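Long-range contacts in CELL WALL surface anchor family protein (Streptococcus pneumoniae, PDB 3ZGH), which binds keratin 10, probably as an adhesin of the pneumococcal surface, through a basic domain with an MSCRAMM-type fold: residues A[37-42]-A[184-189]; A[41-46]-A[64-69]. All coordinates share one frame; numbering follows the deposited sequence.

Interaction 1 of 2, residues A[37-42]-A[184-189]; sequences VDSVYR and INYFNG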
ATOM      1  N   VAL A  37      11.946  -4.989   6.712  1.00 31.61           N
ATOM      2  CA  VAL A  37      12.447  -6.284   7.130  1.00 32.68           C
ATOM      3  C   VAL A  37      11.348  -7.019   7.870  1.00 31.78           C
ATOM      4  O   VAL A  37      10.784  -6.511   8.855  1.00 33.12           O
ATOM      5  CB  VAL A  37      13.696  -6.133   8.038  1.00 35.37           C
ATOM      6  CG1 VAL A  37      14.108  -7.484   8.667  1.00 37.60           C
ATOM      7  CG2 VAL A  37      14.852  -5.533   7.237  1.00 36.42           C
ATOM      8  N   ASP A  38      11.024  -8.205   7.392  1.00 30.50           N
ATOM      9  CA  ASP A  38      10.131  -9.101   8.150  1.00 31.56           C
ATOM     10  C   ASP A  38      10.932  -9.686   9.313  1.00 34.72           C
ATOM     11  O   ASP A  38      11.852 -10.460   9.075  1.00 35.54           O
ATOM     12  CB  ASP A  38       9.597 -10.203   7.230  1.00 30.86           C
ATOM     13  CG  ASP A  38       8.726 -11.224   7.949  1.00 32.29           C
ATOM     14  OD1 ASP A  38       9.124 -11.742   9.034  1.00 33.51           O
ATOM     15  OD2 ASP A  38       7.624 -11.508   7.410  1.00 32.13           O
ATOM     16  N   SER A  39      10.585  -9.288  10.548  1.00 37.60           N
ATOM     17  CA  SER A  39      11.278  -9.681  11.807  1.00 42.60           C
ATOM     18  C   SER A  39      11.274 -11.170  12.098  1.00 42.56           C
ATOM     19  O   SER A  39      12.133 -11.680  12.831  1.00 44.32           O
ATOM     20  CB  SER A  39      10.540  -9.110  13.029  1.00 48.63           C
ATOM     21  OG  SER A  39      10.402  -7.721  13.017  1.00 53.64           O
ATOM     22  N   VAL A  40      10.253 -11.858  11.609  1.00 41.67           N
ATOM     23  CA  VAL A  40      10.092 -13.257  11.950  1.00 41.87           C
ATOM     24  C   VAL A  40      10.983 -14.108  11.071  1.00 40.70           C
ATOM     25  O   VAL A  40      11.655 -15.003  11.558  1.00 43.27           O
ATOM     26  CB  VAL A  40       8.621 -13.712  11.808  1.00 43.16           C
ATOM     27  CG1 VAL A  40       8.484 -15.216  12.116  1.00 43.62           C
ATOM     28  CG2 VAL A  40       7.737 -12.895  12.737  1.00 45.29           C
ATOM     29  N   TYR A  41      10.971 -13.848   9.776  1.00 36.61           N
ATOM     30  CA  TYR A  41      11.721 -14.678   8.841  1.00 38.17           C
ATOM     31  C   TYR A  41      13.062 -14.043   8.426  1.00 40.30           C
ATOM     32  O   TYR A  41      13.845 -14.666   7.724  1.00 41.84           O
ATOM     33  CB  TYR A  41      10.837 -15.036   7.622  1.00 37.44           C
ATOM     34  CG  TYR A  41       9.725 -15.984   8.035  1.00 38.57           C
ATOM     35  CD1 TYR A  41       9.999 -17.319   8.299  1.00 42.77           C
ATOM     36  CD2 TYR A  41       8.431 -15.526   8.244  1.00 36.59           C
ATOM     37  CE1 TYR A  41       8.985 -18.197   8.728  1.00 43.50           C
ATOM     38  CE2 TYR A  41       7.406 -16.399   8.664  1.00 37.71           C
ATOM     39  CZ  TYR A  41       7.701 -17.719   8.908  1.00 41.09           C
ATOM     40  OH  TYR A  41       6.693 -18.552   9.326  1.00 42.30           O
ATOM     41  N   ARG A  42      13.309 -12.809   8.872  1.00 37.94           N
ATOM     42  CA  ARG A  42      14.578 -12.101   8.616  1.00 36.51           C
ATOM     43  C   ARG A  42      14.856 -12.054   7.120  1.00 34.91           C
ATOM     44  O   ARG A  42      15.931 -12.442   6.644  1.00 37.30           O
ATOM     45  CB  ARG A  42      15.726 -12.756   9.388  1.00 39.82           C
ATOM     46  CG  ARG A  42      15.429 -12.864  10.880  1.00 50.79           C
ATOM     47  CD  ARG A  42      16.648 -13.239  11.730  1.00 67.03           C
ATOM     48  NE  ARG A  42      16.750 -12.355  12.890  1.00 81.41           N
ATOM     49  CZ  ARG A  42      17.704 -11.444  13.085  1.00 92.12           C
ATOM     50  NH1 ARG A  42      18.698 -11.286  12.217  1.00 95.43           N
ATOM     51  NH2 ARG A  42      17.675 -10.691  14.178  1.00 96.80           N
ATOM     52  N   ILE A 184       4.263  -3.737  15.432  1.00 58.36           N
ATOM     53  CA  ILE A 184       5.595  -3.785  14.835  1.00 49.34           C
ATOM     54  C   ILE A 184       5.451  -3.665  13.310  1.00 41.05           C
ATOM     55  O   ILE A 184       5.145  -4.647  12.615  1.00 39.59           O
ATOM     56  CB  ILE A 184       6.332  -5.105  15.179  1.00 59.05           C
ATOM     57  CG1 ILE A 184       6.392  -5.342  16.701  1.00 67.56           C
ATOM     58  CG2 ILE A 184       7.731  -5.121  14.581  1.00 54.21           C
ATOM     59  CD1 ILE A 184       6.999  -4.214  17.503  1.00 73.18           C
ATOM     60  N   ASN A 185       5.642  -2.450  12.805  1.00 37.99           N
ATOM     61  CA  ASN A 185       5.634  -2.199  11.371  1.00 35.14           C
ATOM     62  C   ASN A 185       6.971  -2.611  10.777  1.00 34.80           C
ATOM     63  O   ASN A 185       8.018  -2.073  11.161  1.00 36.66           O
ATOM     64  CB  ASN A 185       5.383  -0.711  11.115  1.00 35.96           C
ATOM     65  CG  ASN A 185       5.326  -0.376   9.659  1.00 36.63           C
ATOM     66  OD1 ASN A 185       5.459  -1.248   8.792  1.00 34.96           O
ATOM     67  ND2 ASN A 185       5.098   0.901   9.365  1.00 39.03           N
ATOM     68  N   TYR A 186       6.935  -3.543   9.835  1.00 33.35           N
ATOM     69  CA  TYR A 186       8.137  -4.041   9.168  1.00 32.44           C
ATOM     70  C   TYR A 186       8.889  -2.966   8.328  1.00 31.74           C
ATOM     71  O   TYR A 186      10.077  -3.115   8.065  1.00 30.66           O
ATOM     72  CB  TYR A 186       7.756  -5.213   8.270  1.00 30.02           C
ATOM     73  CG  TYR A 186       7.362  -6.492   9.026  1.00 29.80           C
ATOM     74  CD1 TYR A 186       7.739  -6.695  10.343  1.00 30.70           C
ATOM     75  CD2 TYR A 186       6.610  -7.489   8.401  1.00 28.44           C
ATOM     76  CE1 TYR A 186       7.406  -7.851  11.011  1.00 33.93           C
ATOM     77  CE2 TYR A 186       6.282  -8.658   9.058  1.00 29.63           C
ATOM     78  CZ  TYR A 186       6.670  -8.837  10.357  1.00 33.42           C
ATOM     79  OH  TYR A 186       6.337 -10.007  11.033  1.00 34.79           O
ATOM     80  N   PHE A 187       8.182  -1.914   7.909  1.00 31.15           N
ATOM     81  CA  PHE A 187       8.803  -0.782   7.213  1.00 31.59           C
ATOM     82  C   PHE A 187       9.290   0.313   8.171  1.00 37.03           C
ATOM     83  O   PHE A 187       9.786   1.355   7.727  1.00 40.28           O
ATOM     84  CB  PHE A 187       7.803  -0.171   6.233  1.00 29.57           C
ATOM     85  CG  PHE A 187       7.373  -1.111   5.174  1.00 28.71           C
ATOM     86  CD1 PHE A 187       8.288  -1.566   4.223  1.00 28.44           C
ATOM     87  CD2 PHE A 187       6.058  -1.556   5.120  1.00 27.36           C
ATOM     88  CE1 PHE A 187       7.898  -2.456   3.230  1.00 27.26           C
ATOM     89  CE2 PHE A 187       5.656  -2.425   4.125  1.00 25.27           C
ATOM     90  CZ  PHE A 187       6.571  -2.898   3.187  1.00 26.62           C
ATOM     91  N   ASN A 188       9.065   0.094   9.460  1.00 41.33           N
ATOM     92  CA  ASN A 188       9.493   0.991  10.546  1.00 56.69           C
ATOM     93  C   ASN A 188       9.407   2.491  10.287  1.00 66.98           C
ATOM     94  O   ASN A 188      10.382   3.216  10.533  1.00 69.62           O
ATOM     95  CB  ASN A 188      10.916   0.660  10.978  1.00 65.18           C
ATOM     96  CG  ASN A 188      11.235   1.196  12.375  1.00 75.68           C
ATOM     97  OD1 ASN A 188      10.343   1.676  13.084  1.00 80.74           O
ATOM     98  ND2 ASN A 188      12.508   1.114  12.773  1.00 81.04           N
ATOM     99  N   GLY A 189       8.244   2.946   9.812  1.00 79.10           N
ATOM    100  CA  GLY A 189       7.970   4.354   9.547  1.00 82.41           C
ATOM    101  C   GLY A 189       8.909   5.063   8.578  1.00 83.79           C
ATOM    102  O   GLY A 189       8.802   6.278   8.401  1.00 86.23           O
TER
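Tyr186 lays one face of its ring beneath the backbone of Asp38: CA of Asp38 stands 3.8 Å from the ring centroid and only 6° off the ring normal, a CH-pi contact. A chi1 of -71° sets CG of Tyr186 anti to its own carbonyl carbon. The Tyr186 and Asp38 side chains lie side by side and point the same way, with the carboxylate plane turned 32° from that of the ring. OD2 of Asp38 comes to 3.6 Å from CE2 of Tyr186, while OG of Ser39 reaches the other flank at CE1, also 3.6 Å away. At the far end, CG2 of Val40 touches the phenol oxygen. The one hydrogen bond between the segments is a backbone bond at the root of the tyrosine, from N of Val37 to O of Tyr186 (3.0 Å).

The turn that carries Ser39 and Val40 is organised by Asp38 itself. Its OD1 accepts from N of Val40 (2.8 Å), an Asx turn, and from N of Tyr41 (2.9 Å), the second donor arriving from above the carboxylate plane. In residues 184-189, OD1 of Asn185 takes the N-H of Phe187 in another Asx turn, within a type I beta turn from Asn185 to Asn188. Tyr84 OH joins both partners, hydrogen-bonding to OD2 of Asp38 and to OH of Tyr186. The contact thus fastens the Val37-Asp38 part of the outermost strand 28-38 to the loop between strands 177-178 and 193-195, with Ile45 of strand 43-53 and Arg178 of strand 177-178 also packing against Tyr186.

Interaction 2 of 2, residues A[41-46]-A[64-69]; sequences YRVPIY and VTYVNP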
ATOM      1  N   TYR A  41      10.971 -13.848   9.776  1.00 36.61           N
ATOM      2  CA  TYR A  41      11.721 -14.678   8.841  1.00 38.17           C
ATOM      3  C   TYR A  41      13.062 -14.043   8.426  1.00 40.30           C
ATOM      4  O   TYR A  41      13.845 -14.666   7.724  1.00 41.84           O
ATOM      5  CB  TYR A  41      10.837 -15.036   7.622  1.00 37.44           C
ATOM      6  CG  TYR A  41       9.725 -15.984   8.035  1.00 38.57           C
ATOM      7  CD1 TYR A  41       9.999 -17.319   8.299  1.00 42.77           C
ATOM      8  CD2 TYR A  41       8.431 -15.526   8.244  1.00 36.59           C
ATOM      9  CE1 TYR A  41       8.985 -18.197   8.728  1.00 43.50           C
ATOM     10  CE2 TYR A  41       7.406 -16.399   8.664  1.00 37.71           C
ATOM     11  CZ  TYR A  41       7.701 -17.719   8.908  1.00 41.09           C
ATOM     12  OH  TYR A  41       6.693 -18.552   9.326  1.00 42.30           O
ATOM     13  N   ARG A  42      13.309 -12.809   8.872  1.00 37.94           N
ATOM     14  CA  ARG A  42      14.578 -12.101   8.616  1.00 36.51           C
ATOM     15  C   ARG A  42      14.856 -12.054   7.120  1.00 34.91           C
ATOM     16  O   ARG A  42      15.931 -12.442   6.644  1.00 37.30           O
ATOM     17  CB  ARG A  42      15.726 -12.756   9.388  1.00 39.82           C
ATOM     18  CG  ARG A  42      15.429 -12.864  10.880  1.00 50.79           C
ATOM     19  CD  ARG A  42      16.648 -13.239  11.730  1.00 67.03           C
ATOM     20  NE  ARG A  42      16.750 -12.355  12.890  1.00 81.41           N
ATOM     21  CZ  ARG A  42      17.704 -11.444  13.085  1.00 92.12           C
ATOM     22  NH1 ARG A  42      18.698 -11.286  12.217  1.00 95.43           N
ATOM     23  NH2 ARG A  42      17.675 -10.691  14.178  1.00 96.80           N
ATOM     24  N   VAL A  43      13.858 -11.580   6.376  1.00 32.53           N
ATOM     25  CA  VAL A  43      13.975 -11.438   4.942  1.00 31.56           C
ATOM     26  C   VAL A  43      13.430 -10.061   4.619  1.00 31.87           C
ATOM     27  O   VAL A  43      12.696  -9.480   5.426  1.00 33.12           O
ATOM     28  CB  VAL A  43      13.138 -12.509   4.188  1.00 38.54           C
ATOM     29  CG1 VAL A  43      13.721 -13.905   4.375  1.00 40.85           C
ATOM     30  CG2 VAL A  43      11.669 -12.481   4.642  1.00 36.16           C
ATOM     31  N   PRO A  44      13.772  -9.527   3.449  1.00 31.32           N
ATOM     32  CA  PRO A  44      13.171  -8.246   3.065  1.00 30.38           C
ATOM     33  C   PRO A  44      11.698  -8.395   2.746  1.00 28.42           C
ATOM     34  O   PRO A  44      11.259  -9.460   2.323  1.00 29.13           O
ATOM     35  CB  PRO A  44      13.920  -7.862   1.779  1.00 30.81           C
ATOM     36  CG  PRO A  44      15.209  -8.651   1.828  1.00 33.65           C
ATOM     37  CD  PRO A  44      14.829  -9.956   2.519  1.00 33.89           C
ATOM     38  N   ILE A  45      10.953  -7.317   2.925  1.00 26.43           N
ATOM     39  CA  ILE A  45       9.583  -7.238   2.436  1.00 25.08           C
ATOM     40  C   ILE A  45       9.541  -5.904   1.710  1.00 25.20           C
ATOM     41  O   ILE A  45      10.285  -4.976   2.089  1.00 26.48           O
ATOM     42  CB  ILE A  45       8.565  -7.347   3.594  1.00 24.23           C
ATOM     43  CG1 ILE A  45       7.119  -7.412   3.066  1.00 25.10           C
ATOM     44  CG2 ILE A  45       8.703  -6.184   4.584  1.00 24.81           C
ATOM     45  CD1 ILE A  45       6.133  -7.827   4.162  1.00 27.41           C
ATOM     46  N   TYR A  46       8.724  -5.811   0.664  1.00 23.78           N
ATOM     47  CA  TYR A  46       8.717  -4.643  -0.194  1.00 23.83           C
ATOM     48  C   TYR A  46       7.332  -4.039  -0.306  1.00 23.59           C
ATOM     49  O   TYR A  46       6.314  -4.730  -0.049  1.00 24.40           O
ATOM     50  CB  TYR A  46       9.203  -5.021  -1.596  1.00 22.03           C
ATOM     51  CG  TYR A  46      10.555  -5.698  -1.590  1.00 24.69           C
ATOM     52  CD1 TYR A  46      11.715  -4.949  -1.685  1.00 27.11           C
ATOM     53  CD2 TYR A  46      10.676  -7.103  -1.456  1.00 25.96           C
ATOM     54  CE1 TYR A  46      12.986  -5.548  -1.675  1.00 28.75           C
ATOM     55  CE2 TYR A  46      11.953  -7.717  -1.431  1.00 28.66           C
ATOM     56  CZ  TYR A  46      13.100  -6.915  -1.563  1.00 29.67           C
ATOM     57  OH  TYR A  46      14.364  -7.467  -1.545  1.00 30.24           O
ATOM     58  N   VAL A  64       1.956  -4.775  -0.996  1.00 22.84           N
ATOM     59  CA  VAL A  64       3.014  -5.279  -0.129  1.00 22.23           C
ATOM     60  C   VAL A  64       3.317  -6.702  -0.576  1.00 22.15           C
ATOM     61  O   VAL A  64       2.401  -7.477  -0.827  1.00 23.61           O
ATOM     62  CB  VAL A  64       2.557  -5.242   1.338  1.00 24.25           C
ATOM     63  CG1 VAL A  64       3.486  -6.090   2.247  1.00 27.69           C
ATOM     64  CG2 VAL A  64       2.503  -3.798   1.814  1.00 25.89           C
ATOM     65  N   THR A  65       4.593  -7.047  -0.705  1.00 24.23           N
ATOM     66  CA  THR A  65       4.974  -8.326  -1.277  1.00 24.54           C
ATOM     67  C   THR A  65       6.402  -8.701  -0.888  1.00 25.19           C
ATOM     68  O   THR A  65       7.219  -7.821  -0.570  1.00 25.11           O
ATOM     69  CB  THR A  65       4.878  -8.273  -2.827  1.00 25.06           C
ATOM     70  OG1 THR A  65       5.349  -9.503  -3.385  1.00 25.76           O
ATOM     71  CG2 THR A  65       5.677  -7.100  -3.422  1.00 23.35           C
ATOM     72  N   TYR A  66       6.705 -10.002  -0.940  1.00 23.94           N
ATOM     73  CA  TYR A  66       8.059 -10.462  -0.733  1.00 25.08           C
ATOM     74  C   TYR A  66       8.864 -10.511  -2.021  1.00 27.02           C
ATOM     75  O   TYR A  66      10.049 -10.853  -1.991  1.00 27.13           O
ATOM     76  CB  TYR A  66       8.075 -11.833  -0.020  1.00 26.10           C
ATOM     77  CG  TYR A  66       7.555 -11.717   1.392  1.00 27.80           C
ATOM     78  CD1 TYR A  66       8.431 -11.481   2.465  1.00 28.01           C
ATOM     79  CD2 TYR A  66       6.179 -11.795   1.658  1.00 28.89           C
ATOM     80  CE1 TYR A  66       7.949 -11.345   3.744  1.00 27.71           C
ATOM     81  CE2 TYR A  66       5.696 -11.656   2.921  1.00 28.35           C
ATOM     82  CZ  TYR A  66       6.577 -11.433   3.967  1.00 28.57           C
ATOM     83  OH  TYR A  66       6.073 -11.331   5.242  1.00 29.58           O
ATOM     84  N   VAL A  67       8.237 -10.155  -3.145  1.00 27.20           N
ATOM     85  CA  VAL A  67       8.928 -10.087  -4.436  1.00 26.67           C
ATOM     86  C   VAL A  67       9.589  -8.707  -4.589  1.00 26.15           C
ATOM     87  O   VAL A  67       8.931  -7.671  -4.463  1.00 25.64           O
ATOM     88  CB  VAL A  67       7.937 -10.294  -5.621  1.00 26.85           C
ATOM     89  CG1 VAL A  67       8.659 -10.167  -7.000  1.00 29.25           C
ATOM     90  CG2 VAL A  67       7.249 -11.670  -5.513  1.00 25.96           C
ATOM     91  N   ASN A  68      10.894  -8.705  -4.825  1.00 26.10           N
ATOM     92  CA  ASN A  68      11.629  -7.467  -5.041  1.00 26.63           C
ATOM     93  C   ASN A  68      11.170  -6.793  -6.339  1.00 27.20           C
ATOM     94  O   ASN A  68      11.346  -7.356  -7.418  1.00 28.27           O
ATOM     95  CB  ASN A  68      13.136  -7.766  -5.142  1.00 27.91           C
ATOM     96  CG  ASN A  68      13.968  -6.476  -5.223  1.00 29.64           C
ATOM     97  OD1 ASN A  68      13.479  -5.438  -5.702  1.00 30.16           O
ATOM     98  ND2 ASN A  68      15.180  -6.513  -4.677  1.00 29.72           N
ATOM     99  N   PRO A  69      10.582  -5.592  -6.255  1.00 28.11           N
ATOM    100  CA  PRO A  69      10.024  -5.032  -7.493  1.00 29.78           C
ATOM    101  C   PRO A  69      11.092  -4.716  -8.527  1.00 34.05           C
ATOM    102  O   PRO A  69      10.783  -4.572  -9.711  1.00 36.33           O
ATOM    103  CB  PRO A  69       9.361  -3.730  -7.045  1.00 31.27           C
ATOM    104  CG  PRO A  69       9.196  -3.837  -5.543  1.00 32.62           C
ATOM    105  CD  PRO A  69      10.299  -4.768  -5.064  1.00 31.04           C
TER
HETATM  106  O   HOH W   1      11.903 -11.022   0.135  1.00 29.32           O
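The beta hairpin of strands 43-53 and 57-65 ends its pairing here, where Tyr46 and Thr65 form an antiparallel hydrogen-bonded pair. N of Tyr46 donates to O of Thr65 (2.8 Å), and N of Thr65 donates back to O of Tyr46 (3.0 Å). After this pair the strand bonding gives way to an ST turn, in which OG1 of Thr65 accepts from N of Val67, and a water donates to both O of Pro44 and O of Tyr66, linking the two segments. In the antiparallel sheet, strand 43-53 lies between 28-38 and 57-65, and Arg42 and Val43 both face Asp38 in a G1 beta bulge.

Two aromatic rings flank this end of the hairpin. Over the Tyr46 ring passes the chain at Asn68, whose CA lies 3.7 Å from the ring centroid; the Asn68 amide, its OD1 accepting from N of Lys70, stacks on the ring with planes 26° apart, and CD of Pro69 meets CG of Tyr46 at 3.6 Å. Against the Tyr66 ring, CG1 of Ile45, anti to its backbone N (chi1 -174°), sits over the face toward the rim. CD1 of Ile45 continues to CZ of Tyr66 (3.6 Å) and to CG1 of Val64 (3.7 Å).

Interaction 2 is buried and pairs neighbouring strands of the sheet, whereas interaction 1 is partly buried and ties the outermost strand 28-38 to a loop distant in sequence. Their chemistry follows: paired backbone bonds and apolar packing around two rings in the hairpin, a single backbone bond and a carboxylate beside a phenol at the loop. Both start from the turn joining strands 28-38 and 43-53 and share Tyr41 and Arg42. They meet directly where OH of Tyr66 probably hydrogen-bonds to OD2 of Asp38 (2.7 Å), so that Tyr66, just past the hairpin strand, grips the carboxylate that lies beside Tyr186, and where the Phe187 ring packs on the backbone oxygens of Ile45 and Tyr46.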